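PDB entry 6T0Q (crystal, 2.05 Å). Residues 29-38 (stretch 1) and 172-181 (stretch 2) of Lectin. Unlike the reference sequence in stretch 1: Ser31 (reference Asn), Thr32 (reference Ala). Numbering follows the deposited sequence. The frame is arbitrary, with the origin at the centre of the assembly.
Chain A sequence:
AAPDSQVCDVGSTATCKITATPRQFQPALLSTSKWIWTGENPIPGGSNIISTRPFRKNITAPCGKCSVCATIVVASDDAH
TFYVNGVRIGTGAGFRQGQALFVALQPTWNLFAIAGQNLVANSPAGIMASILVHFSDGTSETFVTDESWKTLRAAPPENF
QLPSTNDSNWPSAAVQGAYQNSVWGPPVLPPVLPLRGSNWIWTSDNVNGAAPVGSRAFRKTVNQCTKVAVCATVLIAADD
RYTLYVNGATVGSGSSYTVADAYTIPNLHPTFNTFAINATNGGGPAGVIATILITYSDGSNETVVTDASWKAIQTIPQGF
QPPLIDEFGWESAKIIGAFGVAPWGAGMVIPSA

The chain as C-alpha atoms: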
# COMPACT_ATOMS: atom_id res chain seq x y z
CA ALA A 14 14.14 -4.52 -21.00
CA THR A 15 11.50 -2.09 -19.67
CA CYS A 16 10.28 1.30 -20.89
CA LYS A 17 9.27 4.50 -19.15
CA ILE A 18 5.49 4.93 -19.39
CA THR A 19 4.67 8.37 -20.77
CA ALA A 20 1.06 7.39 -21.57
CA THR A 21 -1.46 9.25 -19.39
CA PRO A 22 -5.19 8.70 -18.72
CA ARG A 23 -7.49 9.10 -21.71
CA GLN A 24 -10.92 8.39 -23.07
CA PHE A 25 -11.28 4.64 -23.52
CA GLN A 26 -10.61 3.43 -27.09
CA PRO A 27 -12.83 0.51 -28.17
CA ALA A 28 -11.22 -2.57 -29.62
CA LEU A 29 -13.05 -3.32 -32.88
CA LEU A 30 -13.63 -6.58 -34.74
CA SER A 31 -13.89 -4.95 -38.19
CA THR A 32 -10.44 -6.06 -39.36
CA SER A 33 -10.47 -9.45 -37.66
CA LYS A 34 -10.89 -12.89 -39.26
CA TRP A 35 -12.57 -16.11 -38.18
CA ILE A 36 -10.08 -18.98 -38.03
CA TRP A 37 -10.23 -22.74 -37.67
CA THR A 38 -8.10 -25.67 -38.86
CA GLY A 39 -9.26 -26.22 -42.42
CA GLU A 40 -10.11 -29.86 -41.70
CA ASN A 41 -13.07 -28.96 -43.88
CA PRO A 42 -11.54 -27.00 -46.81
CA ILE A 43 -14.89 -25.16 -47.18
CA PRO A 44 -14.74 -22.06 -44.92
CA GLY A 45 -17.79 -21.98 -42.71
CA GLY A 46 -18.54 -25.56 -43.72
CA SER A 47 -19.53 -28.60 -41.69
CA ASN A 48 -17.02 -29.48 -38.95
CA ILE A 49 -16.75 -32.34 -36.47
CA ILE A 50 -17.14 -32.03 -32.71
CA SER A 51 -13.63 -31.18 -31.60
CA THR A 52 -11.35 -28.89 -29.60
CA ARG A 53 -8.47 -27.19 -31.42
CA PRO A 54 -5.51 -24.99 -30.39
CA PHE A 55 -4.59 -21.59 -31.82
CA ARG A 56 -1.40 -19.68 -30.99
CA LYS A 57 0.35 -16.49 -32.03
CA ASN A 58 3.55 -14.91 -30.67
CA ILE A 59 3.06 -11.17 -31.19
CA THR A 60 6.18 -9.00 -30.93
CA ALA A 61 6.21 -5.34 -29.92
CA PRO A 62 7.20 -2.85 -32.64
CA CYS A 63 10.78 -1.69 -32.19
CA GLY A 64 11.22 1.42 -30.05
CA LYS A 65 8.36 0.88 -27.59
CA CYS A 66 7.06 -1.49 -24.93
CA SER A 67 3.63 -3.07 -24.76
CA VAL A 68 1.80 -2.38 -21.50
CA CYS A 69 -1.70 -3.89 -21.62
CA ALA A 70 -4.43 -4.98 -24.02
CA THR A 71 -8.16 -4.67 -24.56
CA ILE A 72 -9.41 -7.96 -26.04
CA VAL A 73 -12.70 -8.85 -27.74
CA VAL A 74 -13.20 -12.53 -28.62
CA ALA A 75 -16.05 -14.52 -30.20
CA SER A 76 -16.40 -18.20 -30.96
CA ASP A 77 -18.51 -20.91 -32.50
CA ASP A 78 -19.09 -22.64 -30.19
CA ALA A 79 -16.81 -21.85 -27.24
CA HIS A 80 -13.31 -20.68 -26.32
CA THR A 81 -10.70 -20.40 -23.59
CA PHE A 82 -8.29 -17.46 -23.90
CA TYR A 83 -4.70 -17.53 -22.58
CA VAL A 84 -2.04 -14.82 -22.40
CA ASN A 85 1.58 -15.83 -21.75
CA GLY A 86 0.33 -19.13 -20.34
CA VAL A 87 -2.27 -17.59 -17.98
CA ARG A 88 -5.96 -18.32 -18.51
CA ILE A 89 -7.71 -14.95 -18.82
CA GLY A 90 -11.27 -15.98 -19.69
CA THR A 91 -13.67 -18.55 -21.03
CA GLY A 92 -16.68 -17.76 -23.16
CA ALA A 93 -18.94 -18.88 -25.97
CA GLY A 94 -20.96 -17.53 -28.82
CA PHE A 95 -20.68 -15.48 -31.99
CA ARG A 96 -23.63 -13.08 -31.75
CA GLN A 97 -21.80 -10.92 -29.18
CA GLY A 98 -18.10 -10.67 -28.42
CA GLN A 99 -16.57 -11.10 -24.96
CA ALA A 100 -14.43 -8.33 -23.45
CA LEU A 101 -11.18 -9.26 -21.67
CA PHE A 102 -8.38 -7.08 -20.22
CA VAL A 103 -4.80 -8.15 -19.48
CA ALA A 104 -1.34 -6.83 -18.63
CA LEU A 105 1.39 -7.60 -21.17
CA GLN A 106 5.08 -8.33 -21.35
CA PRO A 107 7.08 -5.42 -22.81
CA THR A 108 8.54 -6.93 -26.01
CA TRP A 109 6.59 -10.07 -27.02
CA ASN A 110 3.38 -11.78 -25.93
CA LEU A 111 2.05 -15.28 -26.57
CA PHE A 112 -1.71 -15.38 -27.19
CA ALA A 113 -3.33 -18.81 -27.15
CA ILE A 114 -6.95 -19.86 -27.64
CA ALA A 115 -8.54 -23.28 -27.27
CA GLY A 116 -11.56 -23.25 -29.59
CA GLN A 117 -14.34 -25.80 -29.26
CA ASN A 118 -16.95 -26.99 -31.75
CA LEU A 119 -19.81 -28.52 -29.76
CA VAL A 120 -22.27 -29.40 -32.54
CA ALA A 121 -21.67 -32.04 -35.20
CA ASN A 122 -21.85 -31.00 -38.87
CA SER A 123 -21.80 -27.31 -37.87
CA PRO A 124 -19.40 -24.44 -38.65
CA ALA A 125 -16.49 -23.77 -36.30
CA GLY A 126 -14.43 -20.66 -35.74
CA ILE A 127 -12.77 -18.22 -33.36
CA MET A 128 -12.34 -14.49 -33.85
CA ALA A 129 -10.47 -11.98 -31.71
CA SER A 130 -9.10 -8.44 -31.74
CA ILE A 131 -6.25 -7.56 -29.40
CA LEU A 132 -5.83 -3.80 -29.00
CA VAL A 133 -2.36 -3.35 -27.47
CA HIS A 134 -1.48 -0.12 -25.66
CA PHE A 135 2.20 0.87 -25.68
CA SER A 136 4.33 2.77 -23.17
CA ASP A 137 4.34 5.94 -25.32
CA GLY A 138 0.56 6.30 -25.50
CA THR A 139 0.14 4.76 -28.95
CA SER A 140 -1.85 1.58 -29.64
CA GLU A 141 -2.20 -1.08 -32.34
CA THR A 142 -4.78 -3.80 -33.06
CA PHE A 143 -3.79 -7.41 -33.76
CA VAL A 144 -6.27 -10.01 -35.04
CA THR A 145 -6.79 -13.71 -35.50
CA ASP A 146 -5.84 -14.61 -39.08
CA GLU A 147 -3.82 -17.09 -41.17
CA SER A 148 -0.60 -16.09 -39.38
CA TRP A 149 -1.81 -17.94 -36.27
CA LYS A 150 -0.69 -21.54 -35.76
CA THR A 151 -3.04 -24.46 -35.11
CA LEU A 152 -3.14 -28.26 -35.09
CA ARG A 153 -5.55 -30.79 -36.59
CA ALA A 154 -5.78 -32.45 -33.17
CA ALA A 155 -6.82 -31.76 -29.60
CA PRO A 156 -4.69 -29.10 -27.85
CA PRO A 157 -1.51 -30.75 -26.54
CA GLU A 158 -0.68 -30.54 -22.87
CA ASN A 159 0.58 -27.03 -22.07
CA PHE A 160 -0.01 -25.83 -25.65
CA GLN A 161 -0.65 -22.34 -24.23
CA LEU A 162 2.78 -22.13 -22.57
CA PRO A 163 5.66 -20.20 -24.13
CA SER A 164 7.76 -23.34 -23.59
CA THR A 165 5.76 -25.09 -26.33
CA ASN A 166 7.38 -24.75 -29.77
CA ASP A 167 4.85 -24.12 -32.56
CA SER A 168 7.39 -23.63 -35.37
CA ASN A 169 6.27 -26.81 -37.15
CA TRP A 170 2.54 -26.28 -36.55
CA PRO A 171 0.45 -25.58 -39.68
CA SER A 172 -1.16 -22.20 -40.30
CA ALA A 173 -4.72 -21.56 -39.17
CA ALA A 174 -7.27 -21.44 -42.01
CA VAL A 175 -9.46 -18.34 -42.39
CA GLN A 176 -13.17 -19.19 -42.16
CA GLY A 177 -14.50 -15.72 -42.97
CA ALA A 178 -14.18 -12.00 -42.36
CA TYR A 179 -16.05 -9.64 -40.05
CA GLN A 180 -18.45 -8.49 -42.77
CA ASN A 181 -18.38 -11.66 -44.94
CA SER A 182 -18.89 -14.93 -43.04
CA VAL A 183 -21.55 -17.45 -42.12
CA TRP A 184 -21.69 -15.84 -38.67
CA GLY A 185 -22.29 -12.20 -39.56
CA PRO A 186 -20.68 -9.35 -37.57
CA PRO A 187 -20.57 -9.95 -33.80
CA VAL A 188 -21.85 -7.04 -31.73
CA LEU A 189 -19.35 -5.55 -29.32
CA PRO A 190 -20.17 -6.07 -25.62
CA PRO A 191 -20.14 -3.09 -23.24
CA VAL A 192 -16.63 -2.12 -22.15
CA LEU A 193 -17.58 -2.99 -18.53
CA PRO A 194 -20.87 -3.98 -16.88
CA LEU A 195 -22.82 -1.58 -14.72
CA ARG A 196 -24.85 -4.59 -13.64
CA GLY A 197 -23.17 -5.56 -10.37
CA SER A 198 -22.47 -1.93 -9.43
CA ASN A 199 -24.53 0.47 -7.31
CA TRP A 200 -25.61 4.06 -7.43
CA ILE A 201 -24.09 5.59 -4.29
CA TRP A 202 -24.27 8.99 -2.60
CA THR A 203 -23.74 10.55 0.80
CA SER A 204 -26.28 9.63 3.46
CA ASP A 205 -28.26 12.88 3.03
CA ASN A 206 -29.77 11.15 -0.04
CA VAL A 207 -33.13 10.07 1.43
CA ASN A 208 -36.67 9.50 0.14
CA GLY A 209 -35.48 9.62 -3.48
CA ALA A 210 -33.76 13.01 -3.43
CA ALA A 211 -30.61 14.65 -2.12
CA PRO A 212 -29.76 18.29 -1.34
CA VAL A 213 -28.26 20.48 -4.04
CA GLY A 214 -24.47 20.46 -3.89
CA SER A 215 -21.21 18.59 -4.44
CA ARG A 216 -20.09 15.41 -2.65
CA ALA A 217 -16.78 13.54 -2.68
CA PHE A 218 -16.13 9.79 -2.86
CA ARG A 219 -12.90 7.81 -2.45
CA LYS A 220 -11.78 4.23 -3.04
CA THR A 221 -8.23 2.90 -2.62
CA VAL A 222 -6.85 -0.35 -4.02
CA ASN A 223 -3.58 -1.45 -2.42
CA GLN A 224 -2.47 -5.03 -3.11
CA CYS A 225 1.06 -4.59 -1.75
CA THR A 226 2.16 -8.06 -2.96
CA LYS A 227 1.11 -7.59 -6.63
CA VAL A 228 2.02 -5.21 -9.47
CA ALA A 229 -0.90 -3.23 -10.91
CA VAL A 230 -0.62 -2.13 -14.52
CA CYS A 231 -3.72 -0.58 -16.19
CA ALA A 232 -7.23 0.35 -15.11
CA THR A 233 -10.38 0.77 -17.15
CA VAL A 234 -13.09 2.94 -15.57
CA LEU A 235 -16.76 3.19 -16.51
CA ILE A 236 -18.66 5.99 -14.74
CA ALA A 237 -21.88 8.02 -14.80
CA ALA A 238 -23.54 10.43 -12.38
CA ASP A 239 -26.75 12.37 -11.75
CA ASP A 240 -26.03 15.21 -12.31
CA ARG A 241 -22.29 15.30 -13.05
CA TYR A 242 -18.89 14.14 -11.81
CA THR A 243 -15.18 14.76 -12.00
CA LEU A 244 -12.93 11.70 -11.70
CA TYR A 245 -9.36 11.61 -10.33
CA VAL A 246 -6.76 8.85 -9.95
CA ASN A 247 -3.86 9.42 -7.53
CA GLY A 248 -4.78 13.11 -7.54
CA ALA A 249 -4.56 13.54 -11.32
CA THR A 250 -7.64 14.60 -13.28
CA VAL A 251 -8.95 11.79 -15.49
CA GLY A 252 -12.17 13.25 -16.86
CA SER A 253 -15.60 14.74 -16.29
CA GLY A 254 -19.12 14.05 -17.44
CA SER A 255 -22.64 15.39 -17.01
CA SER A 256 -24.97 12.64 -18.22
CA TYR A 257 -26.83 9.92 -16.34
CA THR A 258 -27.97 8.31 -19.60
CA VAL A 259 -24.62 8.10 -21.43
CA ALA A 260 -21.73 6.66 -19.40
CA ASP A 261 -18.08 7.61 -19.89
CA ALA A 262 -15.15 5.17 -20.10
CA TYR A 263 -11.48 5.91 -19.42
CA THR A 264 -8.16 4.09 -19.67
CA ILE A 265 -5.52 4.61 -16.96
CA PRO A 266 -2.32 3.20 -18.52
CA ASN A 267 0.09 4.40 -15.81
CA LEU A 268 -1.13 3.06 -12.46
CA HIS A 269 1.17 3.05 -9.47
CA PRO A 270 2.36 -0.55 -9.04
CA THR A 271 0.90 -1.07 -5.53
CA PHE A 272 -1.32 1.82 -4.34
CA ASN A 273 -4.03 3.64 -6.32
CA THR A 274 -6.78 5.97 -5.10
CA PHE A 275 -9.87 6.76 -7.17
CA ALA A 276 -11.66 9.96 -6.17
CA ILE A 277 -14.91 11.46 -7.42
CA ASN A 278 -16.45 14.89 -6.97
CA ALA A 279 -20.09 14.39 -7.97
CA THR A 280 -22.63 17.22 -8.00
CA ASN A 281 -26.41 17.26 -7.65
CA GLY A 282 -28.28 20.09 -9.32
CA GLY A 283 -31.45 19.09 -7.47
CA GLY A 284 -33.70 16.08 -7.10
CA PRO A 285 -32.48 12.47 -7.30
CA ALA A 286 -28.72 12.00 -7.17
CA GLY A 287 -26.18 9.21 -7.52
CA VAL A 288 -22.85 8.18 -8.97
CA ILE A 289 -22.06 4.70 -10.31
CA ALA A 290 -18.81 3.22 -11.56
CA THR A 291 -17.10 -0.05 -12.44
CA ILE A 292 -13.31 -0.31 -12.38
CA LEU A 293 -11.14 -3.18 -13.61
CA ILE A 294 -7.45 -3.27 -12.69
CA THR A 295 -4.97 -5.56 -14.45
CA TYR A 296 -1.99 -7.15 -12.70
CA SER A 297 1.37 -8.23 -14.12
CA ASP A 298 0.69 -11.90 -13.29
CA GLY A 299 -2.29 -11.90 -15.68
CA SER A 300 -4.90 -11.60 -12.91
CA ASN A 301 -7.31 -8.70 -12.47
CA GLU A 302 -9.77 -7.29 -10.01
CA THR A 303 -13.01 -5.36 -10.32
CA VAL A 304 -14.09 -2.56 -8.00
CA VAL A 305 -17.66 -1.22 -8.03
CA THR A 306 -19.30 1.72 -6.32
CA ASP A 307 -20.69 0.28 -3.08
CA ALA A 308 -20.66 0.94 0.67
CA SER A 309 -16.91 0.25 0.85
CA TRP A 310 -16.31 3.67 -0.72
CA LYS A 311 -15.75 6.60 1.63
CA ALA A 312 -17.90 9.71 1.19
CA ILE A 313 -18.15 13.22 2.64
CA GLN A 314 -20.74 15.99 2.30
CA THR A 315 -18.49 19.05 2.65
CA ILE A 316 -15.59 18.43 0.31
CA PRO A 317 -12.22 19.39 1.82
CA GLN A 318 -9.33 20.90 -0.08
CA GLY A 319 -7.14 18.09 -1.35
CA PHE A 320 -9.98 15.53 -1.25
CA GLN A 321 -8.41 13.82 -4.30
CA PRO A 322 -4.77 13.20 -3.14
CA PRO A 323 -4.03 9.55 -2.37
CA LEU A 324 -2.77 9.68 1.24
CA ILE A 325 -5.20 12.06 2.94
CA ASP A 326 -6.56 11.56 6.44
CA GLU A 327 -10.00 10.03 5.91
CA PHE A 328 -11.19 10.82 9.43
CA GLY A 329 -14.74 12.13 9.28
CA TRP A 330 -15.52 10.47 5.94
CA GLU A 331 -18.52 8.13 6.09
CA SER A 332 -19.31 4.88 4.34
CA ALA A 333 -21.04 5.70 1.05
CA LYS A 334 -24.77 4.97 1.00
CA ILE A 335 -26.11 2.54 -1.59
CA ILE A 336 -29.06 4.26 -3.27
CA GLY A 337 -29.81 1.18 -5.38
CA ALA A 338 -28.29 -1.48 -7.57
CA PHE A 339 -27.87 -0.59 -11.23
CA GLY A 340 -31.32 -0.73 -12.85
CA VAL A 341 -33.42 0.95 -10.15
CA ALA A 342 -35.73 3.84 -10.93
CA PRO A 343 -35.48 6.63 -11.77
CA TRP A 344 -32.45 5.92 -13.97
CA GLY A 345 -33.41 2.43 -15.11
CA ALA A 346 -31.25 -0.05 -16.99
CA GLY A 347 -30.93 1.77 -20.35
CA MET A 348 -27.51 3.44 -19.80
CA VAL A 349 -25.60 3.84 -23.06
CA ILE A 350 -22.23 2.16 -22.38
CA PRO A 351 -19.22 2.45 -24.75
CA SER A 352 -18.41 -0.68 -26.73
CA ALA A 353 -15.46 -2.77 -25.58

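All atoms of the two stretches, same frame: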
# COMPACT_ATOMS: atom_id res chain seq x y z
N LEU A 29 -12.05 -3.04 -31.86
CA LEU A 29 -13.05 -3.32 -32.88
C LEU A 29 -12.73 -4.64 -33.57
O LEU A 29 -11.57 -5.01 -33.72
CB LEU A 29 -13.09 -2.20 -33.93
CG LEU A 29 -13.19 -0.79 -33.35
CD1 LEU A 29 -12.91 0.26 -34.44
CD2 LEU A 29 -14.56 -0.59 -32.71
N LEU A 30 -13.78 -5.31 -34.04
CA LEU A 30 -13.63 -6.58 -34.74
C LEU A 30 -13.57 -6.43 -36.25
O LEU A 30 -13.41 -7.43 -36.96
CB LEU A 30 -14.79 -7.51 -34.36
CG LEU A 30 -14.77 -8.04 -32.92
CD1 LEU A 30 -16.02 -8.87 -32.70
CD2 LEU A 30 -13.51 -8.87 -32.67
N SER A 31 -13.68 -5.19 -36.76
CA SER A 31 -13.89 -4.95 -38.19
C SER A 31 -12.78 -5.54 -39.05
O SER A 31 -13.04 -5.97 -40.18
CB SER A 31 -13.99 -3.44 -38.45
OG SER A 31 -14.97 -2.86 -37.61
N THR A 32 -11.54 -5.54 -38.56
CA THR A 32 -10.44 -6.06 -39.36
C THR A 32 -10.08 -7.50 -39.00
O THR A 32 -9.12 -8.04 -39.56
CB THR A 32 -9.20 -5.17 -39.20
OG1 THR A 32 -8.72 -5.24 -37.86
CG2 THR A 32 -9.55 -3.72 -39.54
N SER A 33 -10.84 -8.13 -38.12
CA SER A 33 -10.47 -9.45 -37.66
C SER A 33 -11.04 -10.53 -38.58
O SER A 33 -11.98 -10.30 -39.34
CB SER A 33 -10.96 -9.67 -36.22
OG SER A 33 -10.52 -10.93 -35.73
N LYS A 34 -10.45 -11.73 -38.49
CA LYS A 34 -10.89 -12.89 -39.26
C LYS A 34 -11.28 -14.05 -38.34
O LYS A 34 -10.71 -14.23 -37.26
CB LYS A 34 -9.80 -13.39 -40.22
CG LYS A 34 -9.07 -12.30 -41.03
CD LYS A 34 -10.02 -11.59 -41.98
CE LYS A 34 -9.29 -10.52 -42.81
NZ LYS A 34 -10.27 -9.63 -43.51
N TRP A 35 -12.27 -14.82 -38.78
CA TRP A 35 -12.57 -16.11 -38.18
C TRP A 35 -11.52 -17.13 -38.60
O TRP A 35 -11.16 -17.20 -39.78
CB TRP A 35 -13.95 -16.59 -38.64
CG TRP A 35 -15.08 -15.74 -38.15
CD1 TRP A 35 -15.73 -14.74 -38.82
CD2 TRP A 35 -15.70 -15.83 -36.86
NE1 TRP A 35 -16.71 -14.20 -38.02
CE2 TRP A 35 -16.71 -14.85 -36.81
CE3 TRP A 35 -15.50 -16.65 -35.74
CZ2 TRP A 35 -17.52 -14.66 -35.69
CZ3 TRP A 35 -16.30 -16.46 -34.62
CH2 TRP A 35 -17.29 -15.47 -34.60
N ILE A 36 -11.02 -17.93 -37.65
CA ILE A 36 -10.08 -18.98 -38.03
C ILE A 36 -10.51 -20.32 -37.45
O ILE A 36 -11.18 -20.40 -36.41
CB ILE A 36 -8.63 -18.67 -37.61
CG1 ILE A 36 -8.52 -18.51 -36.09
CG2 ILE A 36 -8.11 -17.44 -38.36
CD1 ILE A 36 -7.08 -18.23 -35.61
N TRP A 37 -10.13 -21.37 -38.16
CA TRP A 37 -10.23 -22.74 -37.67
C TRP A 37 -9.07 -23.50 -38.30
O TRP A 37 -8.06 -22.90 -38.70
CB TRP A 37 -11.64 -23.30 -37.97
CG TRP A 37 -11.95 -24.54 -37.17
CD1 TRP A 37 -12.05 -25.81 -37.65
CD2 TRP A 37 -12.17 -24.62 -35.76
NE1 TRP A 37 -12.33 -26.68 -36.62
CE2 TRP A 37 -12.41 -25.97 -35.45
CE3 TRP A 37 -12.19 -23.67 -34.72
CZ2 TRP A 37 -12.67 -26.41 -34.14
CZ3 TRP A 37 -12.46 -24.11 -33.42
CH2 TRP A 37 -12.70 -25.47 -33.15
N THR A 38 -9.20 -24.82 -38.41
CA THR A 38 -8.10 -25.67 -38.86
C THR A 38 -8.08 -25.90 -40.36
O THR A 38 -7.02 -26.22 -40.91
CB THR A 38 -8.18 -27.05 -38.19
OG1 THR A 38 -9.43 -27.67 -38.52
CG2 THR A 38 -8.02 -26.94 -36.67
N SER A 172 -0.45 -23.46 -40.41
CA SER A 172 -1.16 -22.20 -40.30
C SER A 172 -2.65 -22.42 -40.10
O SER A 172 -3.25 -23.31 -40.71
CB SER A 172 -0.95 -21.37 -41.57
OG SER A 172 0.41 -21.21 -41.86
N ALA A 173 -3.26 -21.58 -39.26
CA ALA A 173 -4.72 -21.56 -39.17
C ALA A 173 -5.34 -21.22 -40.53
O ALA A 173 -4.72 -20.57 -41.37
CB ALA A 173 -5.17 -20.54 -38.11
N ALA A 174 -6.57 -21.68 -40.75
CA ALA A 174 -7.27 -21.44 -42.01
C ALA A 174 -8.42 -20.47 -41.78
O ALA A 174 -9.28 -20.71 -40.92
CB ALA A 174 -7.78 -22.74 -42.63
N VAL A 175 -8.44 -19.38 -42.54
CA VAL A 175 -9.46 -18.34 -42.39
C VAL A 175 -10.81 -18.90 -42.80
O VAL A 175 -10.97 -19.47 -43.88
CB VAL A 175 -9.08 -17.10 -43.22
CG1 VAL A 175 -10.26 -16.12 -43.28
CG2 VAL A 175 -7.83 -16.43 -42.62
N GLN A 176 -11.80 -18.75 -41.91
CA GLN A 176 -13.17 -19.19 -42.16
C GLN A 176 -14.09 -18.09 -42.66
O GLN A 176 -15.19 -18.38 -43.14
CB GLN A 176 -13.79 -19.77 -40.87
CG GLN A 176 -13.01 -20.96 -40.31
CD GLN A 176 -12.97 -22.11 -41.30
OE1 GLN A 176 -14.01 -22.67 -41.65
NE2 GLN A 176 -11.76 -22.44 -41.78
N GLY A 177 -13.68 -16.83 -42.54
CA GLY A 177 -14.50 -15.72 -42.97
C GLY A 177 -13.96 -14.43 -42.39
O GLY A 177 -13.03 -14.42 -41.59
N ALA A 178 -14.56 -13.33 -42.84
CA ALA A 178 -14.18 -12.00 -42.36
C ALA A 178 -15.32 -11.42 -41.54
O ALA A 178 -16.40 -11.99 -41.45
CB ALA A 178 -13.83 -11.06 -43.53
N TYR A 179 -15.05 -10.27 -40.91
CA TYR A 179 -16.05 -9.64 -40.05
C TYR A 179 -17.36 -9.44 -40.80
O TYR A 179 -18.43 -9.81 -40.32
CB TYR A 179 -15.50 -8.31 -39.54
CG TYR A 179 -16.49 -7.46 -38.78
CD1 TYR A 179 -16.80 -7.75 -37.45
CD2 TYR A 179 -17.09 -6.35 -39.37
CE1 TYR A 179 -17.70 -6.96 -36.74
CE2 TYR A 179 -17.99 -5.56 -38.68
CZ TYR A 179 -18.28 -5.87 -37.37
OH TYR A 179 -19.17 -5.09 -36.67
N GLN A 180 -17.28 -8.86 -41.99
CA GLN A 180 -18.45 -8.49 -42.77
C GLN A 180 -18.80 -9.51 -43.84
O GLN A 180 -19.75 -9.28 -44.60
CB GLN A 180 -18.24 -7.11 -43.41
CG GLN A 180 -17.31 -7.11 -44.65
CD GLN A 180 -15.93 -7.74 -44.41
OE1 GLN A 180 -15.23 -7.44 -43.42
NE2 GLN A 180 -15.52 -8.61 -45.33
N ASN A 181 -18.07 -10.62 -43.95
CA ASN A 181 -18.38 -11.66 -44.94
C ASN A 181 -18.08 -13.02 -44.32
O ASN A 181 -16.98 -13.55 -44.47
CB ASN A 181 -17.58 -11.45 -46.23
CG ASN A 181 -17.97 -12.45 -47.33
OD1 ASN A 181 -19.06 -13.00 -47.31
ND2 ASN A 181 -17.08 -12.68 -48.28
O HOH W 1 -12.43 -8.56 -41.23
O HOH W 2 -14.76 -5.17 -42.14
O HOH W 3 -18.41 -12.29 -39.05
O HOH W 4 -4.35 -26.06 -40.37

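What holds the two backbones together? Strand 34-37 and strand 174-178 run antiparallel, their directions 142° apart, and the firmest pairing lies where Trp37 faces Ala174. There the bonds are reciprocal and nearly straight: Trp37 N donates to Ala174 O at 3.0 Å, and Ala174 N donates to Trp37 O at 2.8 Å. Further along, Gln176 N reaches Trp35 O at 2.7 Å and Trp35 N reaches Gly177 O at 2.9 Å, so the carbonyl and amide of Trp35 are bound to successive residues. Between these bonds, Ile36 and Val175 form a non-hydrogen-bonded pair with CA atoms 4.5 Å apart. The close fit lets CA hydrogens approach carbonyls, as where Val175 CA lies 3.3 Å from Trp35 O.

How does Tyr179, which has the largest covered area, extend the contact beyond the strands? It follows strand 174-178 and its CB points toward the type I turn from Leu30 to Ser33, a turn closed by the bond from Ser33 N to Leu30 O at 2.9 Å. The Tyr179 ring packs against this turn: Ser31 CA sits over one face, 3.9 Å from the ring centroid, in a CH-pi contact, while Leu30 CB approaches Tyr179 CD1 at 3.7 Å. Ser31 differs from the reference sequence, but the contact over the ring uses its CA. The direct backbone bond here, from Tyr179 N to Ser33 O at 3.4 Å, is weak and bent. Water 1 supplements it, accepting from Tyr179 N at 3.1 Å and donating to Ser33 O at 2.6 Å and Ser31 O at 2.9 Å.

What does Trp35 do with its large side chain? Its ring edge, rather than its face, meets stretch 2, with Gly177 O and Ala178 O near the ring plane. The indole nitrogen finds a polar partner in water 3: Trp35 NE1 donates to this water at 2.8 Å, and the water lies 2.8 Å from Tyr179 O, linking the indole to the backbone of stretch 2. Closer to the backbone, Trp35 CB packs 3.9 Å from Gln176 CB.

How do Gln176 and Ile36 fill the remaining space? The aliphatic part of Gln176 lies against stretch 1, with its CG 3.6 Å from Trp37 CB, while its amide turns back along its own strand, where Gln176 NE2 donates to Ala174 O at 3.1 Å. That carbonyl therefore accepts from both Gln176 NE2 and Trp37 N. Ile36 makes purely apolar side-chain contacts with stretch 2, its CD1 3.9 Å from Ala173 CB and its CG2 4.4 Å from Val175 CG2.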